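Local coordinates for putative transcriptional regulator (Streptomyces coelicolor, PDB 2HXI), which probably binds DNA as a transcriptional regulator of the TetR family, with an N-terminal helix-turn-helix domain joined to a larger helical C-terminal domain, at residues Trp29-Ile34 with Tyr67-Asn72; Ala37-Leu42 with Gly114-Leu119; Phe50-Leu55 with Thr74-Ala79; Val80-Leu85 with His126-Thr131. One frame throughout, in Å; residues are numbered along the deposited sequence.

Contact 1 (Trp29-Ile34 with Tyr67-Asn72); sequences WSTEQI and YRHFRN
The imidazole of His69 lies flat against the end of Ile34: CD1 of Ile34 sits over one face, 3.4 Å from the ring centroid and 10° off the ring normal, a CH-pi contact that holds whichever way round the ring is turned. Which ring atom faces the hydroxyl of Thr31 is doubtful. The neighbouring phenyl ring of Phe70 receives CG2 of Ile34 at its edge, 3.9 Å from CE2, while CB of His69 lies over one of its faces, nearer the ring's margin than its middle. CG2 of Thr31 meets CZ of Phe70 obliquely at 3.4 Å. Both branches of Ile34 are thus used: chi1 of -62° sets CG2 anti to the backbone N, facing Phe70, and leaves CG1 to carry CD1 to the imidazole. The segment 67-72 includes the end of the predicted helix-turn-helix, and the contact joins it to the start of helix 31-43, the first helix of the TetR-type DNA-binding domain. That start is closed by a capping box, in which Gln33 N donates to Ser30 OG (3.1 Å) and Ser30 N donates to Gln33 OE1 (2.9 Å). A glycine in place of His69 would probably leave the end of Ile34 without the flat surface it rests on and strip the CB from the face of Phe70. Phe70 also packs on Leu76 and Ala79 of helix 73-88, while Ile34 continues onto Leu55 and Leu59.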
# COMPACT_ATOMS: atom_id res chain seq x y z
N TRP B 29 -1.69 -0.81 -35.66
CA TRP B 29 -1.07 -1.53 -34.56
C TRP B 29 -2.12 -2.37 -33.84
O TRP B 29 -3.31 -2.01 -33.84
CB TRP B 29 -0.50 -0.49 -33.60
CG TRP B 29 0.45 0.46 -34.22
CD1 TRP B 29 0.29 1.79 -34.40
CD2 TRP B 29 1.75 0.14 -34.70
NE1 TRP B 29 1.42 2.35 -34.98
CE2 TRP B 29 2.33 1.34 -35.17
CE3 TRP B 29 2.48 -1.05 -34.79
CZ2 TRP B 29 3.63 1.37 -35.72
CZ3 TRP B 29 3.75 -1.01 -35.34
CH2 TRP B 29 4.31 0.19 -35.79
N SER B 30 -1.73 -3.49 -33.27
CA SER B 30 -2.64 -4.21 -32.39
C SER B 30 -2.69 -3.47 -31.05
O SER B 30 -1.82 -2.65 -30.76
CB SER B 30 -2.16 -5.62 -32.15
OG SER B 30 -0.86 -5.59 -31.52
N THR B 31 -3.67 -3.81 -30.23
CA THR B 31 -3.81 -3.30 -28.86
C THR B 31 -2.55 -3.68 -28.10
O THR B 31 -1.94 -2.83 -27.45
CB THR B 31 -5.05 -3.89 -28.16
OG1 THR B 31 -6.21 -3.59 -28.95
CG2 THR B 31 -5.27 -3.30 -26.74
N GLU B 32 -2.15 -4.95 -28.22
CA GLU B 32 -0.88 -5.41 -27.62
C GLU B 32 0.34 -4.52 -27.93
O GLU B 32 1.05 -4.10 -27.02
CB GLU B 32 -0.63 -6.90 -27.91
CG GLU B 32 -1.61 -7.87 -27.17
CD GLU B 32 -3.03 -7.95 -27.79
OE1 GLU B 32 -3.27 -7.40 -28.90
OE2 GLU B 32 -3.92 -8.59 -27.14
N GLN B 33 0.56 -4.18 -29.20
CA GLN B 33 1.62 -3.25 -29.60
C GLN B 33 1.50 -1.82 -29.00
O GLN B 33 2.51 -1.20 -28.61
CB GLN B 33 1.72 -3.19 -31.12
CG GLN B 33 2.26 -4.48 -31.72
CD GLN B 33 2.16 -4.46 -33.18
OE1 GLN B 33 1.07 -4.26 -33.74
NE2 GLN B 33 3.31 -4.60 -33.85
N ILE B 34 0.29 -1.28 -29.01
CA ILE B 34 0.01 -0.01 -28.38
C ILE B 34 0.40 -0.05 -26.88
O ILE B 34 1.08 0.85 -26.38
CB ILE B 34 -1.50 0.36 -28.57
CG1 ILE B 34 -1.81 0.52 -30.10
CG2 ILE B 34 -1.84 1.62 -27.82
CD1 ILE B 34 -3.36 0.61 -30.41
N TYR B 67 -8.30 5.68 -29.12
CA TYR B 67 -9.46 5.42 -28.27
C TYR B 67 -10.47 4.46 -28.84
O TYR B 67 -11.47 4.14 -28.18
CB TYR B 67 -10.11 6.70 -27.86
CG TYR B 67 -9.44 7.13 -26.59
CD1 TYR B 67 -9.23 6.19 -25.53
CD2 TYR B 67 -8.97 8.43 -26.45
CE1 TYR B 67 -8.60 6.58 -24.33
CE2 TYR B 67 -8.35 8.84 -25.28
CZ TYR B 67 -8.15 7.93 -24.22
OH TYR B 67 -7.52 8.37 -23.04
N ARG B 68 -10.19 3.98 -30.04
CA ARG B 68 -10.94 2.83 -30.56
C ARG B 68 -10.54 1.58 -29.79
O ARG B 68 -11.26 0.58 -29.79
CB ARG B 68 -10.62 2.62 -32.04
CG ARG B 68 -11.27 3.66 -32.94
CD ARG B 68 -11.24 3.16 -34.35
NE ARG B 68 -12.12 1.99 -34.55
CZ ARG B 68 -12.23 1.36 -35.70
NH1 ARG B 68 -11.50 1.80 -36.73
NH2 ARG B 68 -13.04 0.30 -35.82
N HIS B 69 -9.40 1.65 -29.13
CA HIS B 69 -8.86 0.48 -28.43
C HIS B 69 -9.19 0.38 -26.94
O HIS B 69 -9.17 -0.73 -26.37
CB HIS B 69 -7.36 0.45 -28.59
CG HIS B 69 -6.92 0.01 -29.93
ND1 HIS B 69 -6.73 0.89 -30.98
CD2 HIS B 69 -6.65 -1.22 -30.42
CE1 HIS B 69 -6.34 0.22 -32.04
NE2 HIS B 69 -6.30 -1.07 -31.74
N PHE B 70 -9.47 1.54 -26.33
CA PHE B 70 -9.67 1.64 -24.88
C PHE B 70 -10.82 2.56 -24.59
O PHE B 70 -10.87 3.69 -25.09
CB PHE B 70 -8.39 2.14 -24.20
CG PHE B 70 -7.18 1.35 -24.61
CD1 PHE B 70 -7.00 0.05 -24.13
CD2 PHE B 70 -6.28 1.87 -25.54
CE1 PHE B 70 -5.92 -0.70 -24.55
CE2 PHE B 70 -5.20 1.14 -25.97
CZ PHE B 70 -5.00 -0.13 -25.47
N ARG B 71 -11.76 2.07 -23.77
CA ARG B 71 -12.90 2.88 -23.38
C ARG B 71 -12.47 4.30 -22.91
O ARG B 71 -13.17 5.27 -23.19
CB ARG B 71 -13.71 2.11 -22.33
CG ARG B 71 -14.91 2.82 -21.75
CD ARG B 71 -15.60 1.85 -20.78
NE ARG B 71 -16.27 0.77 -21.52
CZ ARG B 71 -16.34 -0.50 -21.14
NH1 ARG B 71 -15.77 -0.92 -20.00
NH2 ARG B 71 -16.99 -1.38 -21.90
N ASN B 72 -11.31 4.41 -22.24
CA ASN B 72 -10.83 5.69 -21.64
C ASN B 72 -9.38 5.59 -21.12
O ASN B 72 -8.79 4.51 -21.16
CB ASN B 72 -11.77 6.13 -20.49
CG ASN B 72 -12.01 5.02 -19.45
OD1 ASN B 72 -11.06 4.40 -18.95
ND2 ASN B 72 -13.28 4.78 -19.10

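Contact 2 (Ala37-Leu42 with Gly114-Leu119); sequences AAAELL and GQQPQL
A bend at chi2 of Gln116 (-84°) folds its side chain round until the amide faces Ala39 and Leu42, and in Leu42 CG stands anti to the carbonyl carbon, with the methyls directed at Gln118 and Leu119. Here the first helix of the TetR-type DNA-binding domain, 31-43, meets the N-terminal end of helix 117-126 in the C-terminal domain, so the contact bridges the two domains. The one direct hydrogen bond runs from Gln116 NE2 to Ala39 O (2.8 Å, 153° at the hydrogen). The acceptor lies close to the amide plane of Gln116, whereas the donor is tilted 33° from the carbonyl plane of Ala39. On the other branch of the amide, OE1 rests 3.5 Å from CB of Leu42. Shortened to an alanine, this side chain is likely to lose the N-H that Ala39 O accepts, along with the surface against CB of Leu42. The two methyls of Leu42 part company: CD1 packs on CD2 of Leu119 at 3.9 Å, the two side chains lying across each other, and CD2 touches the amide end of the extended Gln118. Leu119 also packs on Val80 and Ile84 of helix 73-88. A water lies within hydrogen-bonding distance of both Leu42 O (2.7 Å) and Gln115 O (2.6 Å).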
# COMPACT_ATOMS: atom_id res chain seq x y z
N ALA B 37 4.13 -0.13 -26.39
CA ALA B 37 4.74 1.20 -26.62
C ALA B 37 4.51 2.08 -25.41
O ALA B 37 5.39 2.85 -24.96
CB ALA B 37 4.14 1.84 -27.89
N ALA B 38 3.29 2.02 -24.87
CA ALA B 38 2.96 2.83 -23.72
C ALA B 38 3.80 2.48 -22.50
O ALA B 38 4.21 3.36 -21.77
CB ALA B 38 1.50 2.69 -23.35
N ALA B 39 4.02 1.19 -22.29
CA ALA B 39 4.85 0.72 -21.15
C ALA B 39 6.25 1.37 -21.20
O ALA B 39 6.79 1.84 -20.20
CB ALA B 39 4.98 -0.77 -21.15
N GLU B 40 6.81 1.41 -22.39
CA GLU B 40 8.14 1.95 -22.52
C GLU B 40 8.11 3.43 -22.30
O GLU B 40 8.94 3.97 -21.57
CB GLU B 40 8.74 1.59 -23.86
CG GLU B 40 10.07 2.35 -24.01
CD GLU B 40 10.99 1.78 -25.07
OE1 GLU B 40 10.58 0.91 -25.85
OE2 GLU B 40 12.14 2.24 -25.11
N LEU B 41 7.13 4.12 -22.87
CA LEU B 41 7.04 5.56 -22.66
C LEU B 41 6.93 5.91 -21.19
O LEU B 41 7.54 6.89 -20.74
CB LEU B 41 5.88 6.21 -23.45
CG LEU B 41 6.15 6.14 -24.95
CD1 LEU B 41 4.89 6.55 -25.70
CD2 LEU B 41 7.32 7.08 -25.35
N LEU B 42 6.15 5.10 -20.45
CA LEU B 42 5.97 5.28 -19.04
C LEU B 42 7.23 5.04 -18.17
O LEU B 42 7.32 5.61 -17.08
CB LEU B 42 4.80 4.43 -18.54
CG LEU B 42 3.42 5.04 -18.83
CD1 LEU B 42 2.34 3.95 -19.00
CD2 LEU B 42 2.89 6.07 -17.80
N GLY B 114 9.06 -2.02 -10.19
CA GLY B 114 10.11 -1.18 -9.58
C GLY B 114 10.31 0.13 -10.33
O GLY B 114 10.42 1.18 -9.71
N GLN B 115 10.37 0.08 -11.65
CA GLN B 115 10.58 1.31 -12.41
C GLN B 115 9.28 1.82 -13.04
O GLN B 115 9.32 2.72 -13.88
CB GLN B 115 11.64 1.12 -13.51
CG GLN B 115 13.06 0.82 -13.02
CD GLN B 115 13.69 2.03 -12.38
OE1 GLN B 115 13.85 2.07 -11.16
NE2 GLN B 115 14.01 3.05 -13.19
N GLN B 116 8.13 1.31 -12.57
CA GLN B 116 6.83 1.67 -13.12
C GLN B 116 5.86 2.10 -12.00
O GLN B 116 4.76 1.54 -11.87
CB GLN B 116 6.22 0.53 -13.97
CG GLN B 116 6.99 0.18 -15.23
CD GLN B 116 6.60 1.11 -16.37
OE1 GLN B 116 6.07 2.20 -16.13
NE2 GLN B 116 6.83 0.65 -17.62
N PRO B 117 6.24 3.13 -11.23
CA PRO B 117 5.44 3.60 -10.09
C PRO B 117 4.00 3.99 -10.44
O PRO B 117 3.08 3.62 -9.71
CB PRO B 117 6.23 4.81 -9.57
CG PRO B 117 7.12 5.18 -10.63
CD PRO B 117 7.50 3.92 -11.34
N GLN B 118 3.81 4.70 -11.54
CA GLN B 118 2.46 5.08 -11.96
C GLN B 118 1.54 3.85 -12.20
O GLN B 118 0.43 3.74 -11.65
CB GLN B 118 2.50 5.97 -13.19
CG GLN B 118 1.11 6.41 -13.55
CD GLN B 118 1.07 7.52 -14.61
OE1 GLN B 118 2.09 8.13 -14.96
NE2 GLN B 118 -0.14 7.78 -15.13
N LEU B 119 2.07 2.88 -12.95
CA LEU B 119 1.31 1.66 -13.26
C LEU B 119 1.10 0.85 -11.97
O LEU B 119 0.07 0.21 -11.81
CB LEU B 119 2.06 0.86 -14.34
CG LEU B 119 2.06 1.48 -15.76
CD1 LEU B 119 2.83 0.64 -16.74
CD2 LEU B 119 0.59 1.72 -16.29
O HOH W 1 8.42 5.05 -14.72

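Contact 3 (Phe50-Leu55 with Thr74-Ala79); sequences FSVRKL and TELLRA
Apolar packing is all that joins Phe50, Val52 and Leu55 to Leu76 and Leu77, and Leu76 is its centre. Its CD1 lies 3.8 Å from CG2 of Val52 and 4.1 Å from CD2 of Leu55; Leu55 and Leu76 approach tip to tip, whereas Val52 comes in at a slant. The other methyl, CD2, reaches the edge of the Phe50 ring near CZ at 4.5 Å, a looser touch. With chi1 at -179° and chi2 at 177°, Leu76 extends from helix 73-88 toward helix 52-58, which explains how one side chain serves three partners. Beside it, CD2 of Leu77 meets CE2 of Phe50 obliquely at 4.0 Å, these two side chains running antiparallel alongside each other. Polar bonds stay within each segment: Ser51, the N-cap of helix 52-58, takes the N-H of Lys54 on its OG at 3.0 Å, and Glu75 OE1 forms a salt bridge with Arg78 NH1 whose hydrogen bond is weak. The contact sets the first helix of the predicted helix-turn-helix against helix 73-88. Phe50 and Leu55 extend this core to Leu42, Ala38 and Leu41 of helix 31-43, and Leu77 continues it to Gln118 and Val122 of helix 117-126.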
# COMPACT_ATOMS: atom_id res chain seq x y z
N PHE B 50 3.79 11.47 -19.41
CA PHE B 50 2.99 10.56 -20.25
C PHE B 50 1.61 11.11 -20.57
O PHE B 50 0.93 11.58 -19.67
CB PHE B 50 2.80 9.20 -19.58
CG PHE B 50 1.99 8.24 -20.42
CD1 PHE B 50 2.57 7.60 -21.52
CD2 PHE B 50 0.66 8.02 -20.15
CE1 PHE B 50 1.84 6.72 -22.31
CE2 PHE B 50 -0.10 7.16 -20.94
CZ PHE B 50 0.51 6.50 -22.02
N SER B 51 1.21 11.01 -21.84
CA SER B 51 -0.15 11.36 -22.26
C SER B 51 -0.59 10.50 -23.41
O SER B 51 0.22 9.91 -24.13
CB SER B 51 -0.23 12.83 -22.75
OG SER B 51 0.64 13.02 -23.86
N VAL B 52 -1.91 10.47 -23.62
CA VAL B 52 -2.44 9.81 -24.78
C VAL B 52 -1.90 10.44 -26.08
O VAL B 52 -1.55 9.75 -27.05
CB VAL B 52 -3.95 9.81 -24.74
CG1 VAL B 52 -4.53 9.22 -26.03
CG2 VAL B 52 -4.44 8.99 -23.51
N ARG B 53 -1.85 11.78 -26.09
CA ARG B 53 -1.28 12.53 -27.23
C ARG B 53 0.12 12.04 -27.60
O ARG B 53 0.36 11.74 -28.78
CB ARG B 53 -1.26 14.03 -26.89
CG ARG B 53 -0.74 14.90 -28.07
CD ARG B 53 -0.61 16.40 -27.61
NE ARG B 53 0.12 16.55 -26.31
CZ ARG B 53 1.45 16.50 -26.12
NH1 ARG B 53 2.31 16.36 -27.10
NH2 ARG B 53 1.95 16.61 -24.89
N LYS B 54 1.01 11.94 -26.61
CA LYS B 54 2.40 11.46 -26.84
C LYS B 54 2.42 10.01 -27.32
O LYS B 54 3.15 9.66 -28.27
CB LYS B 54 3.28 11.64 -25.59
CG LYS B 54 4.78 11.13 -25.85
CD LYS B 54 5.69 11.31 -24.58
CE LYS B 54 7.21 11.12 -24.89
NZ LYS B 54 8.08 10.86 -23.64
N LEU B 55 1.57 9.17 -26.70
CA LEU B 55 1.50 7.79 -27.11
C LEU B 55 1.08 7.72 -28.58
O LEU B 55 1.69 7.01 -29.39
CB LEU B 55 0.47 7.00 -26.24
CG LEU B 55 0.29 5.55 -26.66
CD1 LEU B 55 1.57 4.71 -26.58
CD2 LEU B 55 -0.81 4.93 -25.69
N THR B 74 -8.15 5.50 -18.00
CA THR B 74 -7.85 4.61 -16.88
C THR B 74 -7.92 3.19 -17.39
O THR B 74 -7.16 2.34 -16.91
CB THR B 74 -8.69 4.85 -15.54
OG1 THR B 74 -9.66 3.82 -15.36
CG2 THR B 74 -9.28 6.22 -15.45
N GLU B 75 -8.77 2.93 -18.39
CA GLU B 75 -8.84 1.58 -18.99
C GLU B 75 -7.56 1.30 -19.78
O GLU B 75 -7.07 0.16 -19.83
CB GLU B 75 -10.06 1.40 -19.89
CG GLU B 75 -11.36 1.03 -19.18
CD GLU B 75 -11.16 0.07 -18.00
OE1 GLU B 75 -10.93 -1.15 -18.21
OE2 GLU B 75 -11.26 0.54 -16.85
N LEU B 76 -7.03 2.35 -20.40
CA LEU B 76 -5.74 2.27 -21.11
C LEU B 76 -4.64 1.94 -20.09
O LEU B 76 -3.92 1.00 -20.29
CB LEU B 76 -5.45 3.61 -21.82
CG LEU B 76 -4.17 3.78 -22.64
CD1 LEU B 76 -4.13 5.16 -23.32
CD2 LEU B 76 -2.99 3.68 -21.81
N LEU B 77 -4.52 2.71 -19.02
CA LEU B 77 -3.52 2.47 -17.96
C LEU B 77 -3.65 1.11 -17.29
O LEU B 77 -2.65 0.47 -17.03
CB LEU B 77 -3.48 3.58 -16.91
CG LEU B 77 -2.92 4.92 -17.42
CD1 LEU B 77 -2.84 5.97 -16.32
CD2 LEU B 77 -1.55 4.76 -18.15
N ARG B 78 -4.86 0.64 -17.01
CA ARG B 78 -5.03 -0.72 -16.50
C ARG B 78 -4.50 -1.73 -17.48
O ARG B 78 -3.88 -2.71 -17.09
CB ARG B 78 -6.52 -1.06 -16.28
CG ARG B 78 -7.22 -0.30 -15.19
CD ARG B 78 -8.60 -0.94 -15.02
NE ARG B 78 -8.55 -2.34 -14.56
CZ ARG B 78 -9.48 -3.26 -14.86
NH1 ARG B 78 -10.49 -2.95 -15.65
NH2 ARG B 78 -9.40 -4.49 -14.38
N ALA B 79 -4.75 -1.49 -18.77
CA ALA B 79 -4.38 -2.41 -19.79
C ALA B 79 -2.87 -2.44 -19.91
O ALA B 79 -2.27 -3.47 -20.11
CB ALA B 79 -5.04 -2.04 -21.12

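Contact 4 (Val80-Leu85 with His126-Thr131); sequences VADRIL and HGSGGT
Asp82 turns its carboxylate into the loop 126-131 and gathers donors there. Its OD1 accepts from Ser128 OG at 2.7 Å on the anti lone pair, the one directed away from OD2, and receives a weak bond from Gly130 N at 3.1 Å, with 131° at the hydrogen. The carboxylate arrives there because CG stands anti to the backbone N, chi1 -167°. Just past the loop, Ser133 N donates to the same OD1 and Gly132 N donates to OD2, so both oxygens of this buried acid are satisfied. Ser128 OG also pairs with Ser133 OG, and CD1 of Leu85 lies 3.2 Å from Ser128 OG. Gly130 passes close beside the carboxylate, and a CB there would fall 2.9 Å from Asp82 OD2, too near to fit. Gly127 O accepts from Arg78 NE, a second tie to helix 73-88. Across the subunit boundary, Thr131 packs on Arg201 of the second subunit. Asp82, on helix 73-88, thus accepts from N-H groups in the first turn of helix 131-146, whose dipole would probably help to stabilise its negative charge: an N-terminal capping interaction made by a residue distant in sequence.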
# COMPACT_ATOMS: atom_id res chain seq x y z
N VAL B 80 -2.26 -1.27 -19.76
CA VAL B 80 -0.79 -1.25 -19.73
C VAL B 80 -0.25 -1.98 -18.45
O VAL B 80 0.74 -2.68 -18.50
CB VAL B 80 -0.29 0.21 -19.71
CG1 VAL B 80 1.22 0.16 -19.81
CG2 VAL B 80 -0.86 0.99 -20.95
N ALA B 81 -0.89 -1.76 -17.30
CA ALA B 81 -0.44 -2.45 -16.05
C ALA B 81 -0.49 -3.97 -16.28
O ALA B 81 0.44 -4.70 -15.89
CB ALA B 81 -1.27 -2.04 -14.91
N ASP B 82 -1.48 -4.46 -17.03
CA ASP B 82 -1.52 -5.88 -17.39
C ASP B 82 -0.27 -6.33 -18.12
O ASP B 82 0.22 -7.44 -17.89
CB ASP B 82 -2.78 -6.29 -18.20
CG ASP B 82 -2.93 -7.83 -18.26
OD1 ASP B 82 -3.50 -8.39 -17.28
OD2 ASP B 82 -2.41 -8.48 -19.23
N ARG B 83 0.27 -5.48 -19.02
CA ARG B 83 1.47 -5.85 -19.72
C ARG B 83 2.64 -6.04 -18.77
O ARG B 83 3.57 -6.81 -19.08
CB ARG B 83 1.86 -4.80 -20.80
CG ARG B 83 0.75 -4.36 -21.68
CD ARG B 83 0.24 -5.59 -22.48
NE ARG B 83 1.27 -6.17 -23.38
CZ ARG B 83 1.08 -7.27 -24.11
NH1 ARG B 83 -0.09 -7.94 -24.02
NH2 ARG B 83 2.04 -7.71 -24.93
N ILE B 84 2.66 -5.25 -17.68
CA ILE B 84 3.70 -5.39 -16.66
C ILE B 84 3.58 -6.72 -15.93
O ILE B 84 4.60 -7.38 -15.68
CB ILE B 84 3.67 -4.22 -15.60
CG1 ILE B 84 3.79 -2.83 -16.29
CG2 ILE B 84 4.77 -4.36 -14.57
CD1 ILE B 84 4.95 -2.65 -17.22
N LEU B 85 2.36 -7.12 -15.59
CA LEU B 85 2.20 -8.49 -15.06
C LEU B 85 2.74 -9.52 -16.06
O LEU B 85 3.37 -10.49 -15.68
CB LEU B 85 0.73 -8.76 -14.78
CG LEU B 85 0.01 -7.86 -13.79
CD1 LEU B 85 -1.49 -8.25 -13.65
CD2 LEU B 85 0.72 -7.98 -12.48
N HIS B 126 -7.10 -1.01 -9.32
CA HIS B 126 -8.12 -1.67 -10.12
C HIS B 126 -7.81 -3.15 -10.43
O HIS B 126 -8.68 -3.86 -10.96
CB HIS B 126 -8.30 -0.95 -11.45
CG HIS B 126 -8.63 0.51 -11.35
ND1 HIS B 126 -7.70 1.50 -11.60
CD2 HIS B 126 -9.80 1.16 -11.11
CE1 HIS B 126 -8.27 2.69 -11.48
NE2 HIS B 126 -9.55 2.51 -11.20
N GLY B 127 -6.58 -3.61 -10.18
CA GLY B 127 -6.11 -4.85 -10.79
C GLY B 127 -6.12 -4.76 -12.32
O GLY B 127 -6.23 -3.68 -12.90
N SER B 128 -6.00 -5.90 -13.00
CA SER B 128 -6.12 -5.91 -14.46
C SER B 128 -6.82 -7.20 -14.84
O SER B 128 -6.89 -8.12 -14.00
CB SER B 128 -4.77 -5.75 -15.18
OG SER B 128 -3.97 -6.91 -15.11
N GLY B 129 -7.38 -7.24 -16.04
CA GLY B 129 -8.22 -8.36 -16.45
C GLY B 129 -7.76 -9.15 -17.64
O GLY B 129 -8.57 -9.88 -18.23
N GLY B 130 -6.49 -9.02 -18.01
CA GLY B 130 -5.96 -9.65 -19.19
C GLY B 130 -5.02 -10.82 -18.94
O GLY B 130 -5.01 -11.41 -17.83
N THR B 131 -4.24 -11.14 -19.98
CA THR B 131 -3.35 -12.29 -20.01
C THR B 131 -2.31 -12.28 -18.91
O THR B 131 -2.01 -13.34 -18.33
CB THR B 131 -2.67 -12.52 -21.42
OG1 THR B 131 -3.69 -12.85 -22.36
CG2 THR B 131 -1.72 -13.69 -21.40

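How the contacts relate
Contacts 2 and 3 are buried, whereas contacts 1 and 4 are partly buried. Contacts 1 and 2 both use helix 31-43, one at its start and the other near its end; contacts 3 and 4 share helix 73-88. Contacts 1 and 3 lie within the DNA-binding part: contact 3 is purely apolar, while contact 1 sets a methyl on an imidazole face beside phenyl packing, and Ile34 O against Leu55 CD1 joins the two. Contacts 2 and 4 join that part to the C-terminal helices and add polar bonds, an amide to a backbone carbonyl in contact 2 and a carboxylate to a loop in contact 4. Ala38 against Val80 links these two.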